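Local atomic coordinates of transaminase (Bacillus megaterium, PDB entry 5G0A), a protein that probably uses pyridoxal-5'-phosphate to transfer amino groups with S-selectivity, as a class-III omega-transaminase. Residues Gly83-Ala97 with Val328-Cys342. Numbering follows the deposited sequence.
Unlike the reference sequence in segment 83-97: Ala-90 (reference Ser). With PLP (pyridoxal-5'-phosphate), chain E.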
ATOM      1  N   GLY B  83      25.817  33.095   3.694  1.00 25.89           N
ATOM      2  CA  GLY B  83      25.068  32.653   4.868  1.00 23.75           C
ATOM      3  C   GLY B  83      23.881  31.757   4.545  1.00 24.14           C
ATOM      4  O   GLY B  83      23.562  31.483   3.376  1.00 24.50           O
ATOM      5  N   PHE B  84      23.220  31.322   5.608  1.00 23.54           N
ATOM      6  CA  PHE B  84      22.044  30.474   5.469  1.00 23.08           C
ATOM      7  C   PHE B  84      21.097  30.698   6.640  1.00 23.28           C
ATOM      8  O   PHE B  84      21.526  30.698   7.794  1.00 23.48           O
ATOM      9  CB  PHE B  84      22.470  29.001   5.453  1.00 23.09           C
ATOM     10  CG  PHE B  84      21.292  28.060   5.586  1.00 22.89           C
ATOM     11  CD1 PHE B  84      20.404  27.924   4.517  1.00 23.83           C
ATOM     12  CD2 PHE B  84      21.036  27.394   6.785  1.00 23.78           C
ATOM     13  CE1 PHE B  84      19.274  27.121   4.632  1.00 23.98           C
ATOM     14  CE2 PHE B  84      19.892  26.572   6.906  1.00 23.85           C
ATOM     15  CZ  PHE B  84      19.025  26.442   5.820  1.00 24.92           C
ATOM     16  N   VAL B  85      19.811  30.868   6.342  1.00 22.36           N
ATOM     17  CA  VAL B  85      18.775  30.738   7.380  1.00 22.64           C
ATOM     18  C   VAL B  85      17.680  29.828   6.845  1.00 21.09           C
ATOM     19  O   VAL B  85      17.442  29.799   5.624  1.00 23.87           O
ATOM     20  CB  VAL B  85      18.162  32.091   7.847  1.00 22.53           C
ATOM     21  CG1 VAL B  85      19.215  32.942   8.567  1.00 24.81           C
ATOM     22  CG2 VAL B  85      17.493  32.841   6.699  1.00 24.59           C
ATOM     23  N   TRP B  86      17.030  29.091   7.747  1.00 22.65           N
ATOM     24  CA  TRP B  86      15.953  28.217   7.320  1.00 22.87           C
ATOM     25  C   TRP B  86      14.614  28.933   7.355  1.00 23.39           C
ATOM     26  O   TRP B  86      14.542  30.126   7.693  1.00 23.81           O
ATOM     27  CB  TRP B  86      15.923  26.891   8.087  1.00 22.31           C
ATOM     28  CG  TRP B  86      15.468  26.895   9.529  1.00 23.16           C
ATOM     29  CD1 TRP B  86      16.171  27.319  10.629  1.00 22.95           C
ATOM     30  CD2 TRP B  86      14.235  26.368  10.022  1.00 22.98           C
ATOM     31  NE1 TRP B  86      15.459  27.081  11.775  1.00 22.85           N
ATOM     32  CE2 TRP B  86      14.256  26.514  11.434  1.00 23.39           C
ATOM     33  CE3 TRP B  86      13.105  25.784   9.407  1.00 23.87           C
ATOM     34  CZ2 TRP B  86      13.202  26.091  12.248  1.00 24.17           C
ATOM     35  CZ3 TRP B  86      12.026  25.384  10.231  1.00 24.36           C
ATOM     36  CH2 TRP B  86      12.095  25.553  11.642  1.00 24.79           C
ATOM     37  N   ASP B  87      13.563  28.203   6.998  1.00 23.26           N
ATOM     38  CA  ASP B  87      12.310  28.827   6.550  1.00 25.77           C
ATOM     39  C   ASP B  87      11.561  29.551   7.666  1.00 26.97           C
ATOM     40  O   ASP B  87      10.651  30.331   7.383  1.00 28.16           O
ATOM     41  CB  ASP B  87      11.407  27.748   5.923  1.00 27.91           C
ATOM     42  CG  ASP B  87      10.291  28.326   5.064  1.00 33.17           C
ATOM     43  OD1 ASP B  87      10.556  29.242   4.238  1.00 32.22           O
ATOM     44  OD2 ASP B  87       9.154  27.824   5.219  1.00 34.09           O
ATOM     45  N   THR B  88      11.951  29.287   8.914  1.00 27.75           N
ATOM     46  CA  THR B  88      11.338  29.929  10.109  1.00 30.28           C
ATOM     47  C   THR B  88      11.768  31.406  10.203  1.00 28.29           C
ATOM     48  O   THR B  88      11.122  32.220  10.888  1.00 28.24           O
ATOM     49  CB  THR B  88      11.721  29.177  11.420  1.00 30.04           C
ATOM     50  OG1 THR B  88      10.811  29.542  12.466  1.00 36.25           O
ATOM     51  CG2 THR B  88      13.133  29.557  11.894  1.00 32.84           C
ATOM     52  N   TYR B  89      12.859  31.734   9.510  1.00 25.56           N
ATOM     53  CA  TYR B  89      13.370  33.109   9.470  1.00 25.82           C
ATOM     54  C   TYR B  89      12.932  33.803   8.180  1.00 26.79           C
ATOM     55  O   TYR B  89      12.729  33.148   7.159  1.00 28.62           O
ATOM     56  CB  TYR B  89      14.903  33.113   9.602  1.00 25.45           C
ATOM     57  CG  TYR B  89      15.385  32.683  10.978  1.00 25.30           C
ATOM     58  CD1 TYR B  89      15.244  33.529  12.083  1.00 25.91           C
ATOM     59  CD2 TYR B  89      15.956  31.414  11.183  1.00 25.98           C
ATOM     60  CE1 TYR B  89      15.661  33.135  13.346  1.00 26.69           C
ATOM     61  CE2 TYR B  89      16.401  31.014  12.441  1.00 25.90           C
ATOM     62  CZ  TYR B  89      16.246  31.877  13.525  1.00 27.52           C
ATOM     63  OH  TYR B  89      16.667  31.477  14.780  1.00 27.73           O
ATOM     64  N   ALA B  90      12.775  35.127   8.220  1.00 24.84           N
ATOM     65  CA  ALA B  90      12.417  35.861   7.010  1.00 24.36           C
ATOM     66  C   ALA B  90      13.615  36.585   6.397  1.00 24.15           C
ATOM     67  O   ALA B  90      14.463  37.111   7.116  1.00 26.19           O
ATOM     68  CB  ALA B  90      11.291  36.863   7.301  1.00 25.46           C
ATOM     69  N   THR B  91      13.661  36.590   5.068  1.00 24.78           N
ATOM     70  CA  THR B  91      14.626  37.385   4.312  1.00 25.44           C
ATOM     71  C   THR B  91      13.920  38.205   3.254  1.00 26.92           C
ATOM     72  O   THR B  91      12.783  37.916   2.865  1.00 25.92           O
ATOM     73  CB  THR B  91      15.716  36.518   3.634  1.00 24.91           C
ATOM     74  OG1 THR B  91      15.147  35.752   2.552  1.00 25.18           O
ATOM     75  CG2 THR B  91      16.412  35.596   4.652  1.00 23.61           C
ATOM     76  N   ASP B  92      14.604  39.250   2.790  1.00 28.60           N
ATOM     77  CA  ASP B  92      14.077  40.056   1.703  1.00 27.19           C
ATOM     78  C   ASP B  92      13.949  39.226   0.426  1.00 26.80           C
ATOM     79  O   ASP B  92      12.960  39.330  -0.286  1.00 26.28           O
ATOM     80  CB  ASP B  92      14.960  41.287   1.456  1.00 29.44           C
ATOM     81  CG  ASP B  92      16.422  40.933   1.197  1.00 29.90           C
ATOM     82  OD1 ASP B  92      16.967  40.032   1.864  1.00 28.81           O
ATOM     83  OD2 ASP B  92      17.030  41.578   0.317  1.00 32.08           O
ATOM     84  N   TYR B  93      14.936  38.378   0.158  1.00 26.31           N
ATOM     85  CA  TYR B  93      14.959  37.642  -1.104  1.00 24.87           C
ATOM     86  C   TYR B  93      13.791  36.655  -1.212  1.00 23.36           C
ATOM     87  O   TYR B  93      13.151  36.538  -2.273  1.00 24.07           O
ATOM     88  CB  TYR B  93      16.267  36.875  -1.262  1.00 25.66           C
ATOM     89  CG  TYR B  93      17.500  37.736  -1.418  1.00 26.09           C
ATOM     90  CD1 TYR B  93      17.579  38.716  -2.413  1.00 26.21           C
ATOM     91  CD2 TYR B  93      18.595  37.541  -0.590  1.00 25.38           C
ATOM     92  CE1 TYR B  93      18.726  39.502  -2.557  1.00 27.43           C
ATOM     93  CE2 TYR B  93      19.749  38.316  -0.723  1.00 27.52           C
ATOM     94  CZ  TYR B  93      19.809  39.289  -1.711  1.00 28.34           C
ATOM     95  OH  TYR B  93      20.982  40.041  -1.850  1.00 28.10           O
ATOM     96  N   LYS B  94      13.513  35.951  -0.125  1.00 23.40           N
ATOM     97  CA  LYS B  94      12.424  34.946  -0.164  1.00 23.43           C
ATOM     98  C   LYS B  94      11.050  35.634  -0.324  1.00 24.68           C
ATOM     99  O   LYS B  94      10.220  35.220  -1.148  1.00 23.76           O
ATOM    100  CB  LYS B  94      12.471  34.058   1.082  1.00 23.59           C
ATOM    101  CG  LYS B  94      11.482  32.883   1.047  1.00 23.38           C
ATOM    102  CD  LYS B  94      11.559  32.029   2.301  1.00 23.39           C
ATOM    103  CE  LYS B  94      11.091  32.781   3.563  1.00 26.54           C
ATOM    104  NZ  LYS B  94      11.212  31.902   4.765  1.00 26.84           N
ATOM    105  N   ALA B  95      10.828  36.703   0.440  1.00 24.99           N
ATOM    106  CA  ALA B  95       9.522  37.389   0.399  1.00 25.93           C
ATOM    107  C   ALA B  95       9.328  38.061  -0.964  1.00 26.52           C
ATOM    108  O   ALA B  95       8.231  38.038  -1.532  1.00 25.79           O
ATOM    109  CB  ALA B  95       9.421  38.404   1.537  1.00 26.64           C
ATOM    110  N   LYS B  96      10.408  38.626  -1.495  1.00 25.54           N
ATOM    111  CA  LYS B  96      10.365  39.300  -2.783  1.00 26.38           C
ATOM    112  C   LYS B  96      10.064  38.300  -3.892  1.00 26.00           C
ATOM    113  O   LYS B  96       9.273  38.588  -4.781  1.00 24.82           O
ATOM    114  CB  LYS B  96      11.686  40.008  -3.076  1.00 27.51           C
ATOM    115  CG  LYS B  96      11.685  40.782  -4.381  1.00 34.17           C
ATOM    116  CD  LYS B  96      12.917  41.670  -4.408  1.00 37.47           C
ATOM    117  CE  LYS B  96      13.454  41.787  -5.814  1.00 41.48           C
ATOM    118  NZ  LYS B  96      14.739  42.549  -5.895  1.00 42.42           N
ATOM    119  N   ALA B  97      10.692  37.118  -3.846  1.00 24.43           N
ATOM    120  CA  ALA B  97      10.474  36.144  -4.910  1.00 24.42           C
ATOM    121  C   ALA B  97       8.980  35.769  -5.001  1.00 23.54           C
ATOM    122  O   ALA B  97       8.434  35.634  -6.096  1.00 24.84           O
ATOM    123  CB  ALA B  97      11.327  34.886  -4.701  1.00 23.20           C
ATOM    124  N   VAL B 328       9.235  20.467   7.556  1.00 21.24           N
ATOM    125  CA  VAL B 328      10.484  21.217   7.429  1.00 21.77           C
ATOM    126  C   VAL B 328      11.357  20.588   6.350  1.00 22.38           C
ATOM    127  O   VAL B 328      11.407  19.354   6.191  1.00 22.86           O
ATOM    128  CB  VAL B 328      11.238  21.319   8.788  1.00 22.48           C
ATOM    129  CG1 VAL B 328      11.523  19.933   9.362  1.00 23.57           C
ATOM    130  CG2 VAL B 328      12.520  22.159   8.656  1.00 24.51           C
ATOM    131  N   SER B 329      12.014  21.456   5.589  1.00 22.14           N
ATOM    132  CA  SER B 329      12.995  21.063   4.582  1.00 21.28           C
ATOM    133  C   SER B 329      14.188  22.003   4.811  1.00 21.78           C
ATOM    134  O   SER B 329      14.023  23.223   4.793  1.00 21.90           O
ATOM    135  CB  SER B 329      12.412  21.239   3.174  1.00 22.84           C
ATOM    136  OG  SER B 329      13.452  21.276   2.218  1.00 22.11           O
ATOM    137  N   THR B 330      15.382  21.457   5.057  1.00 20.89           N
ATOM    138  CA  THR B 330      16.523  22.319   5.429  1.00 21.58           C
ATOM    139  C   THR B 330      16.678  23.512   4.461  1.00 20.98           C
ATOM    140  O   THR B 330      16.672  24.677   4.901  1.00 22.65           O
ATOM    141  CB  THR B 330      17.849  21.518   5.516  1.00 22.62           C
ATOM    142  OG1 THR B 330      17.676  20.435   6.449  1.00 23.76           O
ATOM    143  CG2 THR B 330      18.986  22.417   6.031  1.00 24.18           C
ATOM    144  N   TYR B 331      16.817  23.227   3.170  1.00 21.99           N
ATOM    145  CA  TYR B 331      17.167  24.259   2.200  1.00 22.00           C
ATOM    146  C   TYR B 331      15.969  24.999   1.597  1.00 22.52           C
ATOM    147  O   TYR B 331      16.140  25.876   0.753  1.00 22.84           O
ATOM    148  CB  TYR B 331      18.106  23.725   1.116  1.00 22.89           C
ATOM    149  CG  TYR B 331      19.402  23.221   1.725  1.00 23.81           C
ATOM    150  CD1 TYR B 331      20.033  23.940   2.745  1.00 25.23           C
ATOM    151  CD2 TYR B 331      19.972  22.024   1.315  1.00 24.84           C
ATOM    152  CE1 TYR B 331      21.212  23.490   3.326  1.00 24.70           C
ATOM    153  CE2 TYR B 331      21.173  21.577   1.887  1.00 24.91           C
ATOM    154  CZ  TYR B 331      21.772  22.322   2.900  1.00 24.66           C
ATOM    155  OH  TYR B 331      22.960  21.911   3.508  1.00 24.66           O
ATOM    156  N   ALA B 332      14.756  24.646   2.029  1.00 21.80           N
ATOM    157  CA  ALA B 332      13.580  25.393   1.567  1.00 21.83           C
ATOM    158  C   ALA B 332      13.731  26.879   1.885  1.00 21.67           C
ATOM    159  O   ALA B 332      13.854  27.257   3.055  1.00 23.47           O
ATOM    160  CB  ALA B 332      12.313  24.860   2.236  1.00 23.12           C
ATOM    161  N   GLY B 333      13.697  27.704   0.839  1.00 22.28           N
ATOM    162  CA  GLY B 333      13.777  29.155   0.988  1.00 22.73           C
ATOM    163  C   GLY B 333      15.202  29.683   1.088  1.00 23.71           C
ATOM    164  O   GLY B 333      15.409  30.860   1.410  1.00 23.64           O
ATOM    165  N   HIS B 334      16.180  28.817   0.813  1.00 22.13           N
ATOM    166  CA  HIS B 334      17.601  29.179   0.924  1.00 22.12           C
ATOM    167  C   HIS B 334      17.848  30.594   0.404  1.00 21.60           C
ATOM    168  O   HIS B 334      17.555  30.873  -0.754  1.00 22.05           O
ATOM    169  CB  HIS B 334      18.475  28.174   0.153  1.00 23.06           C
ATOM    170  CG  HIS B 334      19.936  28.325   0.450  1.00 21.92           C
ATOM    171  ND1 HIS B 334      20.656  29.465   0.128  1.00 24.43           N
ATOM    172  CD2 HIS B 334      20.798  27.502   1.089  1.00 22.93           C
ATOM    173  CE1 HIS B 334      21.899  29.322   0.552  1.00 23.17           C
ATOM    174  NE2 HIS B 334      22.009  28.143   1.141  1.00 21.40           N
ATOM    175  N   PRO B 335      18.375  31.506   1.262  1.00 23.22           N
ATOM    176  CA  PRO B 335      18.331  32.927   0.856  1.00 22.75           C
ATOM    177  C   PRO B 335      19.124  33.223  -0.416  1.00 23.94           C
ATOM    178  O   PRO B 335      18.745  34.093  -1.188  1.00 23.54           O
ATOM    179  CB  PRO B 335      18.901  33.673   2.084  1.00 23.48           C
ATOM    180  CG  PRO B 335      19.698  32.638   2.824  1.00 24.23           C
ATOM    181  CD  PRO B 335      18.940  31.335   2.613  1.00 23.47           C
ATOM    182  N   VAL B 336      20.213  32.489  -0.652  1.00 23.10           N
ATOM    183  CA  VAL B 336      21.027  32.749  -1.860  1.00 23.92           C
ATOM    184  C   VAL B 336      20.329  32.184  -3.102  1.00 22.02           C
ATOM    185  O   VAL B 336      20.317  32.820  -4.164  1.00 22.00           O
ATOM    186  CB  VAL B 336      22.449  32.183  -1.720  1.00 22.33           C
ATOM    187  CG1 VAL B 336      23.280  32.451  -2.974  1.00 23.45           C
ATOM    188  CG2 VAL B 336      23.135  32.789  -0.496  1.00 25.07           C
ATOM    189  N   ALA B 337      19.712  31.001  -2.959  1.00 22.35           N
ATOM    190  CA  ALA B 337      18.867  30.481  -4.053  1.00 21.53           C
ATOM    191  C   ALA B 337      17.714  31.445  -4.347  1.00 22.97           C
ATOM    192  O   ALA B 337      17.364  31.653  -5.523  1.00 23.02           O
ATOM    193  CB  ALA B 337      18.327  29.088  -3.708  1.00 22.18           C
ATOM    194  N   MET B 338      17.149  32.054  -3.301  1.00 22.08           N
ATOM    195  CA  MET B 338      16.066  33.018  -3.486  1.00 23.53           C
ATOM    196  C   MET B 338      16.565  34.296  -4.167  1.00 24.08           C
ATOM    197  O   MET B 338      15.865  34.871  -5.000  1.00 23.48           O
ATOM    198  CB  MET B 338      15.345  33.356  -2.174  1.00 24.01           C
ATOM    199  CG  MET B 338      14.636  32.160  -1.534  1.00 23.66           C
ATOM    200  SD  MET B 338      13.276  31.521  -2.540  1.00 26.38           S
ATOM    201  CE  MET B 338      14.110  30.257  -3.493  1.00 24.96           C
ATOM    202  N   ALA B 339      17.786  34.705  -3.847  1.00 23.38           N
ATOM    203  CA  ALA B 339      18.413  35.829  -4.583  1.00 24.15           C
ATOM    204  C   ALA B 339      18.502  35.547  -6.086  1.00 22.89           C
ATOM    205  O   ALA B 339      18.240  36.439  -6.906  1.00 24.23           O
ATOM    206  CB  ALA B 339      19.781  36.156  -3.983  1.00 23.25           C
ATOM    207  N   ALA B 340      18.898  34.317  -6.448  1.00 23.04           N
ATOM    208  CA  ALA B 340      18.923  33.849  -7.825  1.00 23.69           C
ATOM    209  C   ALA B 340      17.544  33.892  -8.485  1.00 23.62           C
ATOM    210  O   ALA B 340      17.406  34.393  -9.614  1.00 24.06           O
ATOM    211  CB  ALA B 340      19.524  32.443  -7.905  1.00 23.96           C
ATOM    212  N   VAL B 341      16.522  33.364  -7.796  1.00 24.74           N
ATOM    213  CA  VAL B 341      15.159  33.422  -8.330  1.00 24.36           C
ATOM    214  C   VAL B 341      14.738  34.870  -8.616  1.00 24.31           C
ATOM    215  O   VAL B 341      14.228  35.179  -9.699  1.00 24.87           O
ATOM    216  CB  VAL B 341      14.143  32.739  -7.379  1.00 23.71           C
ATOM    217  CG1 VAL B 341      12.714  32.946  -7.877  1.00 23.01           C
ATOM    218  CG2 VAL B 341      14.445  31.251  -7.321  1.00 24.45           C
ATOM    219  N   CYS B 342      14.939  35.738  -7.631  1.00 23.83           N
ATOM    220  CA  CYS B 342      14.576  37.153  -7.779  1.00 25.53           C
ATOM    221  C   CYS B 342      15.232  37.766  -8.994  1.00 25.17           C
ATOM    222  O   CYS B 342      14.556  38.395  -9.809  1.00 24.97           O
ATOM    223  CB  CYS B 342      14.957  37.975  -6.543  1.00 25.66           C
ATOM    224  SG  CYS B 342      13.945  37.743  -5.088  1.00 26.59           S
TER
HETATM  225  N1  PLP E1298      18.009  12.868   7.635  1.00 20.83           N
HETATM  226  C2  PLP E1298      18.399  13.414   8.796  1.00 21.44           C
HETATM  227  C2A PLP E1298      18.985  12.574   9.914  1.00 23.24           C
HETATM  228  C3  PLP E1298      18.309  14.860   8.974  1.00 23.89           C
HETATM  229  O3  PLP E1298      18.711  15.417  10.133  1.00 27.79           O
HETATM  230  C4  PLP E1298      17.793  15.677   7.857  1.00 23.74           C
HETATM  231  C4A PLP E1298      17.746  17.189   7.981  1.00 28.52           C
HETATM  232  C5  PLP E1298      17.381  14.958   6.640  1.00 22.93           C
HETATM  233  C6  PLP E1298      17.491  13.574   6.593  1.00 21.37           C
HETATM  234  C5A PLP E1298      16.738  15.652   5.451  1.00 23.84           C
HETATM  235  O4P PLP E1298      17.502  16.696   4.908  1.00 23.85           O
HETATM  236  P   PLP E1298      16.781  17.877   4.109  1.00 22.92           P
HETATM  237  O1P PLP E1298      15.841  17.283   3.090  1.00 23.60           O
HETATM  238  O2P PLP E1298      16.093  18.708   5.179  1.00 22.69           O
HETATM  239  O3P PLP E1298      17.918  18.579   3.456  1.00 23.00           O
HETATM  240  O   HOH W   1      14.996  29.450   4.305  1.00 25.00           O
HETATM  241  O   HOH W   2      13.921  25.839   5.378  1.00 23.69           O
HETATM  242  O   HOH W   3      15.523  33.105   3.009  1.00 25.58           O
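Phe-84, Tyr-331 and His-334 form an aromatic cluster at the dimer interface of this class-III aminotransferase fold, where two loops lead into helices 92-105 and 335-350. Tyr-331 turns its edge to one face of Phe-84 in an offset edge-to-face pair, the ring planes meeting at 84° and CD1 lying 3.8 Å from Phe-84 CE1. With chi1 at 169° the ring of Phe-84 swings away from the backbone N, and its CZ comes to 3.1 Å from Thr-330 O, near the ring plane. That threonine grips the cofactor phosphate twice, through N and through OG1 (2.7 Å to PLP O2P); Gly-121 N and Ser-122 OG of the second subunit also bond to PLP. Where the helices pack, Ala-339 CB sits 3.6 Å from the centroid of the Tyr-93 ring, 4° off its normal, a CH-pi contact. The partly exposed ends are looser, with fewer atoms touching: at one, Trp-86 CZ3 meets Val-328 CG2; at the other, the Lys-96 chain passes Cys-342 SG and its NZ forms a salt bridge with Glu-346. Polar links between the loops run through water: one bridges Val-85 O and Ala-332 O, and another joins Thr-91 OG1 (2.7 Å) to Gly-333 O (2.8 Å).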